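Long-range contacts in CRISPR system Cmr subunit Cmr1-1 (Pyrococcus furiosus, PDB 4W8Z), which caps, together with Cmr6, the type III-B Cmr ribonucleoprotein complex, an RNA-binding CRISPR assembly that defends the cell against mobile genetic elements: residues 10-15 with 129-134; 219-224 with 300-305; 226-231 with 336-341. All coordinates share one frame; numbering follows the deposited sequence.

Contact 1: residues 10-15 with 129-134; sequences EEFEIE and VVLESP
E10 and F12 pair with L131 and V129 as hydrogen-bonded antiparallel partners, the strand axes approaching to 4.8 Å with N-to-C directions 165° apart, and E11 and V130 form the non-hydrogen-bonded pair between them. Both backbone bonds of the E10-L131 pair are nearly straight: E10 N to L131 O measures 2.9 Å and L131 N to E10 O 2.8 Å. The F12-V129 pair is less even, since F12 N reaches V129 O at 2.8 Å with the N-H bent to 143°, while the return bond from V129 N to F12 O, also 2.8 Å, is nearly straight. V130 CA adds a CA-H...O contact to E10 O, 3.4 Å away. These two strands are the central pair of a four-stranded antiparallel sheet, in the order 79-84, 126-133, 8-16, 166-172, within the RAMP-superfamily part of the chain; helices 38-54 and 136-152 pack against the face that carries E10, F12, V129 and L131. On that face F12 CG stands beside the backbone N (chi1 -61°) that bonds to V129 O; the same oxygen lies at the ring edge, near its plane, and CE2 meets L131 CD1 obliquely at 4.3 Å. The F12 side chain also touches L146 of helix 136-152. The carboxylate of E10 turns away from the partner strand, and its OE1 is hydrogen-bonded to S173 OG.

Contact 2: residues 219-224 with 300-305; sequences SYATLK and IKFFQS
S219 and A221 run beside S305 and F302 where the loop that leads into strand 226-231 passes the end of strand 294-302. The touching parts point 156° apart, close to antiparallel, yet no clear hydrogen bond joins the two segments; the loop packs on the last strand residue, F302, and on the loop that follows it, as the two chains continue irregularly past the ends of the neighbouring strands 226-231 and 294-302. The apolar part centres on F302. A221 CB lies 3.7 Å from F302 CD1, approaching the ring obliquely, while T222 O sits at the ring edge near its plane, 4.0 Å from the same CD1. One face of the ring is covered from within its own segment by I300 CG1, offset toward the rim, and W285 makes an edge-to-face contact with F302. On the loop side, A221 also touches W44 of helix 38-54, which places the contact between that helix and the C-terminal sheet. The second group is the aliphatic part of Q304 against loop backbone. Its CB lies 3.5 Å from Y220 O, and CG, set between the backbone N and the carbonyl carbon (chi1 76°), lies 3.9 Å from S219 O. A bend at chi2 (-106°) sets Q304 CD 4.0 Å from A221 N. Polar groups at the serine end find partners just beyond the segments: S305 OG bonds to P218 O, and S219 O accepts from T306 OG1. Between the serines themselves the contact is carbon to carbon, with S305 CB 3.7 Å from S219 CA and 3.9 Å from S219 CB.

Contact 3: residues 226-231 with 336-341; sequences SDVEVF and TKVWGG
V228 O receives two backbone N-H groups, from V338 at 2.7 Å and from W339 at 3.2 Å, the signature of a classic beta bulge in an antiparallel pair: V338 and W339 both face V228, and the register shifts by one before E229 pairs with K337. The W339 N-H arrives in the carbonyl plane on a lone pair, whereas V338 N is tilted 19° from that plane. On the V228 side of the sheet, V228 CB packs on W339 CB at 4.0 Å, and V230 CG1 meets V338 CG2 at 3.7 Å, those two side chains crossing at about a right angle. The face carrying D227 and E229 is polar. K337, bent at chi2 and chi3, brings NZ to E229 OE1 at 3.0 Å, a salt bridge from the anti side, 24° out of the carboxylate plane, and to D227 OD2 in a weaker 3.3 Å bridge. Near the C terminus, G341 N gives its hydrogen to S226 O at 2.8 Å from above the carbonyl plane, and makes a weak bond to D227 OD1 at 3.0 Å. K301 of the neighbouring strand 294-302 shares E229 OE1, so the two lysines probably balance the acidic pair. Farther out, helix 188-206 covers the bulge, with F191 against V338 and both L195 and L199 against the W339 side chain, whose NE1 makes a weak hydrogen bond to L223 O.

Overall arrangement
Contacts 2 and 3 both reach one sheet, through strands 294-302 and 226-231, whereas contact 1 lies in another. Those two strands are antiparallel neighbours, and they join the two contacts directly: K301 N lies 2.8 Å from D227 O, a probable hydrogen bond. The centres of contacts 2 and 3 are 13 Å apart, and their segments alternate along the sequence. Contact 1 closes earlier in the chain, in the RAMP-superfamily range; its centre is 27 Å from that of contact 2 and 28 Å from that of contact 3, with nearest atoms about 16 Å away in both cases. Helix 38-54 touches side chains of contacts 1 and 2, bridging the two regions.

Contact 1: residues 10-15 with 129-134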
ATOM      1  N   GLU A  10       2.925  23.011   0.691  1.00 84.40           N
ATOM      2  CA  GLU A  10       3.894  21.922   0.780  1.00 82.59           C
ATOM      3  C   GLU A  10       4.143  21.334  -0.603  1.00 85.43           C
ATOM      4  O   GLU A  10       3.198  21.020  -1.326  1.00 94.82           O
ATOM      5  CB  GLU A  10       3.394  20.832   1.729  1.00 84.10           C
ATOM      6  CG  GLU A  10       3.029  21.324   3.114  1.00 85.30           C
ATOM      7  CD  GLU A  10       4.228  21.409   4.034  1.00 97.31           C
ATOM      8  OE1 GLU A  10       4.883  20.365   4.252  1.00 94.59           O
ATOM      9  OE2 GLU A  10       4.515  22.518   4.541  1.00 99.14           O
ATOM     10  N   GLU A  11       5.408  21.183  -0.978  1.00 86.45           N
ATOM     11  CA  GLU A  11       5.736  20.711  -2.317  1.00 88.73           C
ATOM     12  C   GLU A  11       6.612  19.462  -2.283  1.00 83.10           C
ATOM     13  O   GLU A  11       7.537  19.364  -1.478  1.00 88.72           O
ATOM     14  CB  GLU A  11       6.427  21.819  -3.109  1.00 97.27           C
ATOM     15  CG  GLU A  11       5.782  23.191  -2.962  1.00108.88           C
ATOM     16  CD  GLU A  11       6.364  24.216  -3.917  1.00119.63           C
ATOM     17  OE1 GLU A  11       6.268  24.006  -5.145  1.00124.36           O
ATOM     18  OE2 GLU A  11       6.918  25.230  -3.440  1.00116.95           O
ATOM     19  N   PHE A  12       6.315  18.511  -3.164  1.00 80.38           N
ATOM     20  CA  PHE A  12       7.049  17.250  -3.214  1.00 77.81           C
ATOM     21  C   PHE A  12       7.326  16.790  -4.638  1.00 81.08           C
ATOM     22  O   PHE A  12       6.510  16.989  -5.537  1.00 81.98           O
ATOM     23  CB  PHE A  12       6.274  16.143  -2.491  1.00 80.16           C
ATOM     24  CG  PHE A  12       6.034  16.412  -1.038  1.00 75.82           C
ATOM     25  CD1 PHE A  12       6.919  15.953  -0.081  1.00 68.23           C
ATOM     26  CD2 PHE A  12       4.912  17.114  -0.628  1.00 71.53           C
ATOM     27  CE1 PHE A  12       6.699  16.195   1.257  1.00 67.55           C
ATOM     28  CE2 PHE A  12       4.686  17.361   0.711  1.00 74.22           C
ATOM     29  CZ  PHE A  12       5.580  16.901   1.654  1.00 75.58           C
ATOM     30  N   GLU A  13       8.480  16.164  -4.836  1.00 76.36           N
ATOM     31  CA  GLU A  13       8.713  15.368  -6.032  1.00 77.14           C
ATOM     32  C   GLU A  13       8.882  13.914  -5.621  1.00 76.59           C
ATOM     33  O   GLU A  13       9.801  13.580  -4.872  1.00 72.81           O
ATOM     34  CB  GLU A  13       9.945  15.845  -6.801  1.00 80.28           C
ATOM     35  CG  GLU A  13       9.638  16.771  -7.961  1.00 84.50           C
ATOM     36  CD  GLU A  13      10.763  16.813  -8.983  1.00 98.27           C
ATOM     37  OE1 GLU A  13      11.099  17.920  -9.463  1.00109.84           O
ATOM     38  OE2 GLU A  13      11.304  15.732  -9.310  1.00 91.74           O
ATOM     39  N   ILE A  14       7.985  13.051  -6.085  1.00 74.84           N
ATOM     40  CA  ILE A  14       8.124  11.628  -5.805  1.00 75.84           C
ATOM     41  C   ILE A  14       8.546  10.883  -7.065  1.00 77.36           C
ATOM     42  O   ILE A  14       8.296  11.332  -8.181  1.00 80.05           O
ATOM     43  CB  ILE A  14       6.826  11.016  -5.235  1.00 70.32           C
ATOM     44  CG1 ILE A  14       5.795  10.786  -6.341  1.00 81.70           C
ATOM     45  CG2 ILE A  14       6.265  11.899  -4.132  1.00 69.04           C
ATOM     46  CD1 ILE A  14       4.522  10.110  -5.862  1.00 74.70           C
ATOM     47  N   GLU A  15       9.217   9.755  -6.877  1.00 76.34           N
ATOM     48  CA  GLU A  15       9.727   8.972  -7.987  1.00 77.76           C
ATOM     49  C   GLU A  15       9.319   7.511  -7.824  1.00 85.93           C
ATOM     50  O   GLU A  15       9.299   6.984  -6.708  1.00 83.99           O
ATOM     51  CB  GLU A  15      11.249   9.105  -8.074  1.00 81.98           C
ATOM     52  CG  GLU A  15      11.903   8.236  -9.132  1.00 88.59           C
ATOM     53  CD  GLU A  15      13.417   8.378  -9.156  1.00 95.39           C
ATOM     54  OE1 GLU A  15      13.911   9.525  -9.212  1.00 90.99           O
ATOM     55  OE2 GLU A  15      14.112   7.339  -9.111  1.00 99.51           O
ATOM     56  N   VAL A 129       3.920  16.726  -6.541  1.00 72.17           N
ATOM     57  CA  VAL A 129       2.737  16.803  -5.698  1.00 73.49           C
ATOM     58  C   VAL A 129       2.775  18.075  -4.864  1.00 78.32           C
ATOM     59  O   VAL A 129       3.726  18.308  -4.118  1.00 83.87           O
ATOM     60  CB  VAL A 129       2.614  15.581  -4.767  1.00 70.97           C
ATOM     61  CG1 VAL A 129       1.402  15.729  -3.870  1.00 66.00           C
ATOM     62  CG2 VAL A 129       2.524  14.297  -5.581  1.00 70.07           C
ATOM     63  N   VAL A 130       1.745  18.904  -5.002  1.00 77.52           N
ATOM     64  CA  VAL A 130       1.684  20.172  -4.288  1.00 82.15           C
ATOM     65  C   VAL A 130       0.416  20.246  -3.451  1.00 87.28           C
ATOM     66  O   VAL A 130      -0.678  19.961  -3.943  1.00 89.27           O
ATOM     67  CB  VAL A 130       1.729  21.374  -5.258  1.00 78.43           C
ATOM     68  CG1 VAL A 130       1.556  22.680  -4.500  1.00 78.50           C
ATOM     69  CG2 VAL A 130       3.032  21.376  -6.047  1.00 77.66           C
ATOM     70  N   LEU A 131       0.570  20.623  -2.185  1.00 81.59           N
ATOM     71  CA  LEU A 131      -0.555  20.706  -1.258  1.00 76.39           C
ATOM     72  C   LEU A 131      -0.729  22.131  -0.755  1.00 78.18           C
ATOM     73  O   LEU A 131       0.234  22.760  -0.319  1.00 78.75           O
ATOM     74  CB  LEU A 131      -0.351  19.759  -0.074  1.00 77.52           C
ATOM     75  CG  LEU A 131       0.116  18.338  -0.396  1.00 81.52           C
ATOM     76  CD1 LEU A 131       0.413  17.557   0.880  1.00 81.76           C
ATOM     77  CD2 LEU A 131      -0.923  17.620  -1.242  1.00 85.76           C
ATOM     78  N   GLU A 132      -1.959  22.636  -0.818  1.00 84.18           N
ATOM     79  CA  GLU A 132      -2.260  23.999  -0.382  1.00 82.63           C
ATOM     80  C   GLU A 132      -3.494  24.050   0.511  1.00 88.17           C
ATOM     81  O   GLU A 132      -4.512  23.422   0.214  1.00 87.26           O
ATOM     82  CB  GLU A 132      -2.473  24.920  -1.589  1.00 83.81           C
ATOM     83  CG  GLU A 132      -1.265  25.073  -2.494  1.00 84.74           C
ATOM     84  CD  GLU A 132      -1.546  25.971  -3.682  1.00 87.28           C
ATOM     85  OE1 GLU A 132      -1.180  27.165  -3.629  1.00 95.56           O
ATOM     86  OE2 GLU A 132      -2.134  25.484  -4.671  1.00 96.58           O
ATOM     87  N   SER A 133      -3.406  24.812   1.598  1.00 85.51           N
ATOM     88  CA  SER A 133      -4.535  24.983   2.504  1.00 86.12           C
ATOM     89  C   SER A 133      -4.391  26.254   3.331  1.00 94.22           C
ATOM     90  O   SER A 133      -3.276  26.662   3.660  1.00103.65           O
ATOM     91  CB  SER A 133      -4.669  23.768   3.427  1.00 87.32           C
ATOM     92  OG  SER A 133      -5.769  23.908   4.309  1.00 84.08           O
ATOM     93  N   PRO A 134      -5.522  26.898   3.659  1.00100.71           N
ATOM     94  CA  PRO A 134      -5.493  28.024   4.599  1.00102.59           C
ATOM     95  C   PRO A 134      -5.259  27.561   6.040  1.00101.48           C
ATOM     96  O   PRO A 134      -4.775  28.336   6.864  1.00104.27           O
ATOM     97  CB  PRO A 134      -6.884  28.645   4.445  1.00 97.58           C
ATOM     98  CG  PRO A 134      -7.746  27.525   3.962  1.00 96.69           C
ATOM     99  CD  PRO A 134      -6.861  26.696   3.078  1.00 95.57           C
TER

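Contact 2: residues 219-224 with 300-305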
ATOM      1  N   SER A 219     -13.171  -1.633  13.070  1.00 95.17           N
ATOM      2  CA  SER A 219     -13.673  -2.531  12.037  1.00 99.44           C
ATOM      3  C   SER A 219     -13.143  -2.152  10.657  1.00 98.23           C
ATOM      4  O   SER A 219     -13.670  -2.596   9.637  1.00104.42           O
ATOM      5  CB  SER A 219     -15.198  -2.533  12.026  1.00102.50           C
ATOM      6  OG  SER A 219     -15.698  -1.251  11.699  1.00110.01           O
ATOM      7  N   TYR A 220     -12.101  -1.328  10.634  1.00 94.64           N
ATOM      8  CA  TYR A 220     -11.453  -0.942   9.389  1.00 87.59           C
ATOM      9  C   TYR A 220      -9.942  -0.878   9.596  1.00 81.46           C
ATOM     10  O   TYR A 220      -9.465  -0.852  10.732  1.00 88.04           O
ATOM     11  CB  TYR A 220     -12.001   0.398   8.878  1.00 91.28           C
ATOM     12  CG  TYR A 220     -12.281   1.423   9.963  1.00102.50           C
ATOM     13  CD1 TYR A 220     -13.499   1.438  10.634  1.00105.91           C
ATOM     14  CD2 TYR A 220     -11.333   2.380  10.307  1.00106.45           C
ATOM     15  CE1 TYR A 220     -13.761   2.368  11.627  1.00110.39           C
ATOM     16  CE2 TYR A 220     -11.587   3.318  11.298  1.00111.33           C
ATOM     17  CZ  TYR A 220     -12.805   3.308  11.953  1.00114.53           C
ATOM     18  OH  TYR A 220     -13.071   4.232  12.943  1.00110.53           O
ATOM     19  N   ALA A 221      -9.193  -0.871   8.498  1.00 77.35           N
ATOM     20  CA  ALA A 221      -7.738  -0.853   8.561  1.00 72.78           C
ATOM     21  C   ALA A 221      -7.224   0.443   9.170  1.00 76.36           C
ATOM     22  O   ALA A 221      -7.658   1.534   8.797  1.00 85.83           O
ATOM     23  CB  ALA A 221      -7.142  -1.052   7.176  1.00 72.31           C
ATOM     24  N   THR A 222      -6.308   0.314  10.122  1.00 71.01           N
ATOM     25  CA  THR A 222      -5.659   1.465  10.731  1.00 69.30           C
ATOM     26  C   THR A 222      -4.162   1.216  10.810  1.00 75.07           C
ATOM     27  O   THR A 222      -3.717   0.065  10.806  1.00 75.54           O
ATOM     28  CB  THR A 222      -6.189   1.760  12.152  1.00 70.53           C
ATOM     29  OG1 THR A 222      -5.813   0.696  13.038  1.00 70.81           O
ATOM     30  CG2 THR A 222      -7.702   1.927  12.153  1.00 66.36           C
ATOM     31  N   LEU A 223      -3.387   2.293  10.888  1.00 70.81           N
ATOM     32  CA  LEU A 223      -1.948   2.168  11.061  1.00 67.94           C
ATOM     33  C   LEU A 223      -1.619   1.530  12.405  1.00 66.55           C
ATOM     34  O   LEU A 223      -0.759   0.655  12.489  1.00 70.27           O
ATOM     35  CB  LEU A 223      -1.264   3.531  10.955  1.00 79.52           C
ATOM     36  CG  LEU A 223       0.220   3.477  11.340  1.00 73.85           C
ATOM     37  CD1 LEU A 223       0.999   2.623  10.352  1.00 63.65           C
ATOM     38  CD2 LEU A 223       0.828   4.864  11.475  1.00 71.63           C
ATOM     39  N   LYS A 224      -2.311   1.977  13.450  1.00 74.71           N
ATOM     40  CA  LYS A 224      -2.053   1.514  14.813  1.00 78.83           C
ATOM     41  C   LYS A 224      -2.109   0.002  14.934  1.00 79.09           C
ATOM     42  O   LYS A 224      -1.254  -0.608  15.573  1.00 80.57           O
ATOM     43  CB  LYS A 224      -3.052   2.125  15.793  1.00 82.31           C
ATOM     44  CG  LYS A 224      -2.716   1.848  17.250  1.00 87.52           C
ATOM     45  CD  LYS A 224      -3.889   2.147  18.158  1.00 97.69           C
ATOM     46  CE  LYS A 224      -3.419   2.474  19.563  1.00101.58           C
ATOM     47  NZ  LYS A 224      -2.664   3.763  19.588  1.00108.79           N
ATOM     48  N   ILE A 300       3.140  -5.118   4.692  1.00 59.60           N
ATOM     49  CA  ILE A 300       2.261  -4.601   5.729  1.00 66.58           C
ATOM     50  C   ILE A 300       1.016  -5.486   5.871  1.00 62.92           C
ATOM     51  O   ILE A 300       0.428  -5.919   4.880  1.00 60.87           O
ATOM     52  CB  ILE A 300       1.861  -3.124   5.456  1.00 66.61           C
ATOM     53  CG1 ILE A 300       0.965  -2.592   6.582  1.00 71.13           C
ATOM     54  CG2 ILE A 300       1.185  -2.977   4.105  1.00 55.87           C
ATOM     55  CD1 ILE A 300       0.886  -1.082   6.645  1.00 68.51           C
ATOM     56  N   LYS A 301       0.647  -5.776   7.118  1.00 73.07           N
ATOM     57  CA  LYS A 301      -0.515  -6.612   7.424  1.00 68.32           C
ATOM     58  C   LYS A 301      -1.547  -5.851   8.263  1.00 67.06           C
ATOM     59  O   LYS A 301      -1.219  -5.337   9.327  1.00 70.36           O
ATOM     60  CB  LYS A 301      -0.071  -7.882   8.155  1.00 65.01           C
ATOM     61  CG  LYS A 301       0.574  -8.916   7.248  1.00 64.42           C
ATOM     62  CD  LYS A 301       1.264 -10.024   8.029  1.00 65.20           C
ATOM     63  CE  LYS A 301       2.585  -9.547   8.598  1.00 69.33           C
ATOM     64  NZ  LYS A 301       3.391 -10.663   9.173  1.00 80.57           N
ATOM     65  N   PHE A 302      -2.789  -5.781   7.782  1.00 67.44           N
ATOM     66  CA  PHE A 302      -3.832  -4.996   8.451  1.00 70.69           C
ATOM     67  C   PHE A 302      -4.808  -5.841   9.268  1.00 78.82           C
ATOM     68  O   PHE A 302      -5.526  -6.667   8.712  1.00 85.28           O
ATOM     69  CB  PHE A 302      -4.634  -4.191   7.427  1.00 70.30           C
ATOM     70  CG  PHE A 302      -3.834  -3.161   6.698  1.00 75.68           C
ATOM     71  CD1 PHE A 302      -3.522  -1.956   7.302  1.00 75.78           C
ATOM     72  CD2 PHE A 302      -3.409  -3.386   5.398  1.00 75.22           C
ATOM     73  CE1 PHE A 302      -2.789  -1.000   6.633  1.00 84.48           C
ATOM     74  CE2 PHE A 302      -2.678  -2.434   4.719  1.00 74.80           C
ATOM     75  CZ  PHE A 302      -2.367  -1.238   5.336  1.00 85.47           C
ATOM     76  N   PHE A 303      -4.868  -5.609  10.576  1.00 80.50           N
ATOM     77  CA  PHE A 303      -5.774  -6.374  11.431  1.00 81.11           C
ATOM     78  C   PHE A 303      -6.972  -5.531  11.860  1.00 83.91           C
ATOM     79  O   PHE A 303      -6.798  -4.482  12.475  1.00 99.01           O
ATOM     80  CB  PHE A 303      -5.032  -6.903  12.664  1.00 82.11           C
ATOM     81  CG  PHE A 303      -3.782  -7.684  12.338  1.00 92.95           C
ATOM     82  CD1 PHE A 303      -3.865  -8.921  11.721  1.00 87.65           C
ATOM     83  CD2 PHE A 303      -2.528  -7.183  12.658  1.00 95.66           C
ATOM     84  CE1 PHE A 303      -2.726  -9.642  11.420  1.00 87.63           C
ATOM     85  CE2 PHE A 303      -1.383  -7.902  12.361  1.00 85.62           C
ATOM     86  CZ  PHE A 303      -1.484  -9.132  11.741  1.00 88.20           C
ATOM     87  N   GLN A 304      -8.180  -5.982  11.526  1.00 88.32           N
ATOM     88  CA  GLN A 304      -9.398  -5.295  11.959  1.00 94.23           C
ATOM     89  C   GLN A 304     -10.533  -6.274  12.272  1.00101.94           C
ATOM     90  O   GLN A 304     -10.337  -7.487  12.240  1.00105.43           O
ATOM     91  CB  GLN A 304      -9.857  -4.285  10.903  1.00 97.63           C
ATOM     92  CG  GLN A 304     -10.541  -4.896   9.690  1.00 99.13           C
ATOM     93  CD  GLN A 304      -9.663  -4.879   8.461  1.00100.77           C
ATOM     94  OE1 GLN A 304      -8.694  -5.633   8.367  1.00111.63           O
ATOM     95  NE2 GLN A 304      -9.999  -4.020   7.506  1.00 98.97           N
ATOM     96  N   SER A 305     -11.715  -5.739  12.566  1.00104.95           N
ATOM     97  CA  SER A 305     -12.858  -6.553  12.981  1.00104.17           C
ATOM     98  C   SER A 305     -13.633  -7.169  11.819  1.00111.17           C
ATOM     99  O   SER A 305     -14.096  -8.306  11.914  1.00115.03           O
ATOM    100  CB  SER A 305     -13.815  -5.721  13.833  1.00104.53           C
ATOM    101  OG  SER A 305     -13.179  -5.270  15.013  1.00110.11           O
TER

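Contact 3: residues 226-231 with 336-341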
ATOM      1  N   SER A 226      -1.549  -2.638  12.863  1.00 68.06           N
ATOM      2  CA  SER A 226      -0.970  -3.277  11.690  1.00 72.58           C
ATOM      3  C   SER A 226       0.443  -3.776  11.979  1.00 74.32           C
ATOM      4  O   SER A 226       1.055  -3.381  12.966  1.00 77.72           O
ATOM      5  CB  SER A 226      -0.956  -2.308  10.502  1.00 66.33           C
ATOM      6  OG  SER A 226      -0.060  -1.234  10.727  1.00 67.24           O
ATOM      7  N   ASP A 227       0.950  -4.654  11.119  1.00 73.11           N
ATOM      8  CA  ASP A 227       2.330  -5.110  11.215  1.00 74.62           C
ATOM      9  C   ASP A 227       3.098  -4.702   9.978  1.00 74.83           C
ATOM     10  O   ASP A 227       2.649  -4.941   8.860  1.00 87.31           O
ATOM     11  CB  ASP A 227       2.403  -6.625  11.388  1.00 85.58           C
ATOM     12  CG  ASP A 227       2.219  -7.060  12.829  1.00 95.79           C
ATOM     13  OD1 ASP A 227       2.076  -6.180  13.707  1.00 85.09           O
ATOM     14  OD2 ASP A 227       2.232  -8.285  13.079  1.00107.23           O
ATOM     15  N   VAL A 228       4.254  -4.082  10.177  1.00 74.31           N
ATOM     16  CA  VAL A 228       5.102  -3.691   9.064  1.00 73.28           C
ATOM     17  C   VAL A 228       6.440  -4.401   9.189  1.00 67.04           C
ATOM     18  O   VAL A 228       7.075  -4.358  10.240  1.00 71.15           O
ATOM     19  CB  VAL A 228       5.317  -2.163   9.007  1.00 69.84           C
ATOM     20  CG1 VAL A 228       6.158  -1.794   7.802  1.00 65.94           C
ATOM     21  CG2 VAL A 228       3.983  -1.437   8.952  1.00 60.65           C
ATOM     22  N   GLU A 229       6.850  -5.066   8.114  1.00 72.99           N
ATOM     23  CA  GLU A 229       8.093  -5.829   8.090  1.00 73.03           C
ATOM     24  C   GLU A 229       8.896  -5.522   6.835  1.00 69.32           C
ATOM     25  O   GLU A 229       8.337  -5.140   5.807  1.00 74.51           O
ATOM     26  CB  GLU A 229       7.805  -7.327   8.155  1.00 81.36           C
ATOM     27  CG  GLU A 229       7.085  -7.774   9.406  1.00 97.57           C
ATOM     28  CD  GLU A 229       6.464  -9.151   9.259  1.00111.21           C
ATOM     29  OE1 GLU A 229       6.238  -9.811  10.294  1.00121.38           O
ATOM     30  OE2 GLU A 229       6.189  -9.567   8.112  1.00110.48           O
ATOM     31  N   VAL A 230      10.210  -5.696   6.920  1.00 65.67           N
ATOM     32  CA  VAL A 230      11.078  -5.541   5.759  1.00 65.37           C
ATOM     33  C   VAL A 230      12.058  -6.710   5.651  1.00 73.73           C
ATOM     34  O   VAL A 230      12.300  -7.427   6.623  1.00 68.80           O
ATOM     35  CB  VAL A 230      11.888  -4.225   5.807  1.00 65.32           C
ATOM     36  CG1 VAL A 230      10.968  -3.015   5.901  1.00 57.92           C
ATOM     37  CG2 VAL A 230      12.872  -4.252   6.968  1.00 63.14           C
ATOM     38  N   PHE A 231      12.613  -6.902   4.461  1.00 75.39           N
ATOM     39  CA  PHE A 231      13.690  -7.867   4.274  1.00 73.63           C
ATOM     40  C   PHE A 231      14.677  -7.336   3.244  1.00 76.25           C
ATOM     41  O   PHE A 231      14.303  -6.587   2.342  1.00 79.13           O
ATOM     42  CB  PHE A 231      13.144  -9.243   3.857  1.00 71.84           C
ATOM     43  CG  PHE A 231      12.545  -9.290   2.471  1.00 73.58           C
ATOM     44  CD1 PHE A 231      13.347  -9.447   1.350  1.00 79.54           C
ATOM     45  CD2 PHE A 231      11.174  -9.223   2.294  1.00 75.47           C
ATOM     46  CE1 PHE A 231      12.800  -9.503   0.080  1.00 75.06           C
ATOM     47  CE2 PHE A 231      10.617  -9.283   1.023  1.00 81.92           C
ATOM     48  CZ  PHE A 231      11.435  -9.420  -0.084  1.00 79.07           C
ATOM     49  N   THR A 336      12.797  -8.367   9.307  1.00 74.59           N
ATOM     50  CA  THR A 336      12.841  -7.476  10.463  1.00 74.53           C
ATOM     51  C   THR A 336      11.496  -6.809  10.710  1.00 72.59           C
ATOM     52  O   THR A 336      10.922  -6.210   9.803  1.00 82.07           O
ATOM     53  CB  THR A 336      13.901  -6.381  10.290  1.00 79.42           C
ATOM     54  OG1 THR A 336      15.193  -6.984  10.167  1.00 86.31           O
ATOM     55  CG2 THR A 336      13.890  -5.428  11.480  1.00 68.85           C
ATOM     56  N   LYS A 337      10.996  -6.914  11.938  1.00 74.04           N
ATOM     57  CA  LYS A 337       9.758  -6.244  12.315  1.00 75.14           C
ATOM     58  C   LYS A 337       9.994  -4.747  12.502  1.00 78.91           C
ATOM     59  O   LYS A 337      10.869  -4.338  13.266  1.00 91.18           O
ATOM     60  CB  LYS A 337       9.181  -6.859  13.589  1.00 79.83           C
ATOM     61  CG  LYS A 337       7.811  -6.319  13.990  1.00 87.51           C
ATOM     62  CD  LYS A 337       6.809  -7.448  14.215  1.00 95.18           C
ATOM     63  CE  LYS A 337       6.286  -8.001  12.892  1.00107.90           C
ATOM     64  NZ  LYS A 337       5.408  -9.202  13.063  1.00105.87           N
ATOM     65  N   VAL A 338       9.217  -3.935  11.792  1.00 72.18           N
ATOM     66  CA  VAL A 338       9.349  -2.481  11.847  1.00 73.26           C
ATOM     67  C   VAL A 338       8.313  -1.882  12.796  1.00 74.21           C
ATOM     68  O   VAL A 338       8.597  -0.933  13.532  1.00 71.88           O
ATOM     69  CB  VAL A 338       9.195  -1.851  10.442  1.00 73.65           C
ATOM     70  CG1 VAL A 338       9.304  -0.337  10.512  1.00 82.66           C
ATOM     71  CG2 VAL A 338      10.235  -2.420   9.488  1.00 78.96           C
ATOM     72  N   TRP A 339       7.117  -2.461  12.786  1.00 71.95           N
ATOM     73  CA  TRP A 339       6.004  -1.974  13.591  1.00 70.53           C
ATOM     74  C   TRP A 339       5.086  -3.134  13.970  1.00 71.88           C
ATOM     75  O   TRP A 339       4.671  -3.910  13.112  1.00 73.46           O
ATOM     76  CB  TRP A 339       5.235  -0.899  12.826  1.00 70.12           C
ATOM     77  CG  TRP A 339       4.081  -0.314  13.569  1.00 71.60           C
ATOM     78  CD1 TRP A 339       2.762  -0.626  13.411  1.00 77.64           C
ATOM     79  CD2 TRP A 339       4.133   0.695  14.584  1.00 77.59           C
ATOM     80  NE1 TRP A 339       1.991   0.122  14.263  1.00 79.59           N
ATOM     81  CE2 TRP A 339       2.808   0.941  14.996  1.00 88.26           C
ATOM     82  CE3 TRP A 339       5.171   1.415  15.184  1.00 77.09           C
ATOM     83  CZ2 TRP A 339       2.493   1.875  15.986  1.00 93.35           C
ATOM     84  CZ3 TRP A 339       4.857   2.341  16.165  1.00 75.30           C
ATOM     85  CH2 TRP A 339       3.531   2.563  16.555  1.00 86.81           C
ATOM     86  N   GLY A 340       4.782  -3.259  15.258  1.00 79.29           N
ATOM     87  CA  GLY A 340       3.982  -4.369  15.737  1.00 85.12           C
ATOM     88  C   GLY A 340       2.688  -3.930  16.386  1.00 97.69           C
ATOM     89  O   GLY A 340       2.663  -3.592  17.570  1.00112.74           O
ATOM     90  N   GLY A 341       1.609  -3.935  15.609  1.00109.02           N
ATOM     91  CA  GLY A 341       0.290  -3.608  16.123  1.00109.66           C
ATOM     92  C   GLY A 341      -0.337  -4.804  16.813  1.00114.92           C
ATOM     93  O   GLY A 341      -1.300  -4.664  17.566  1.00114.98           O
TER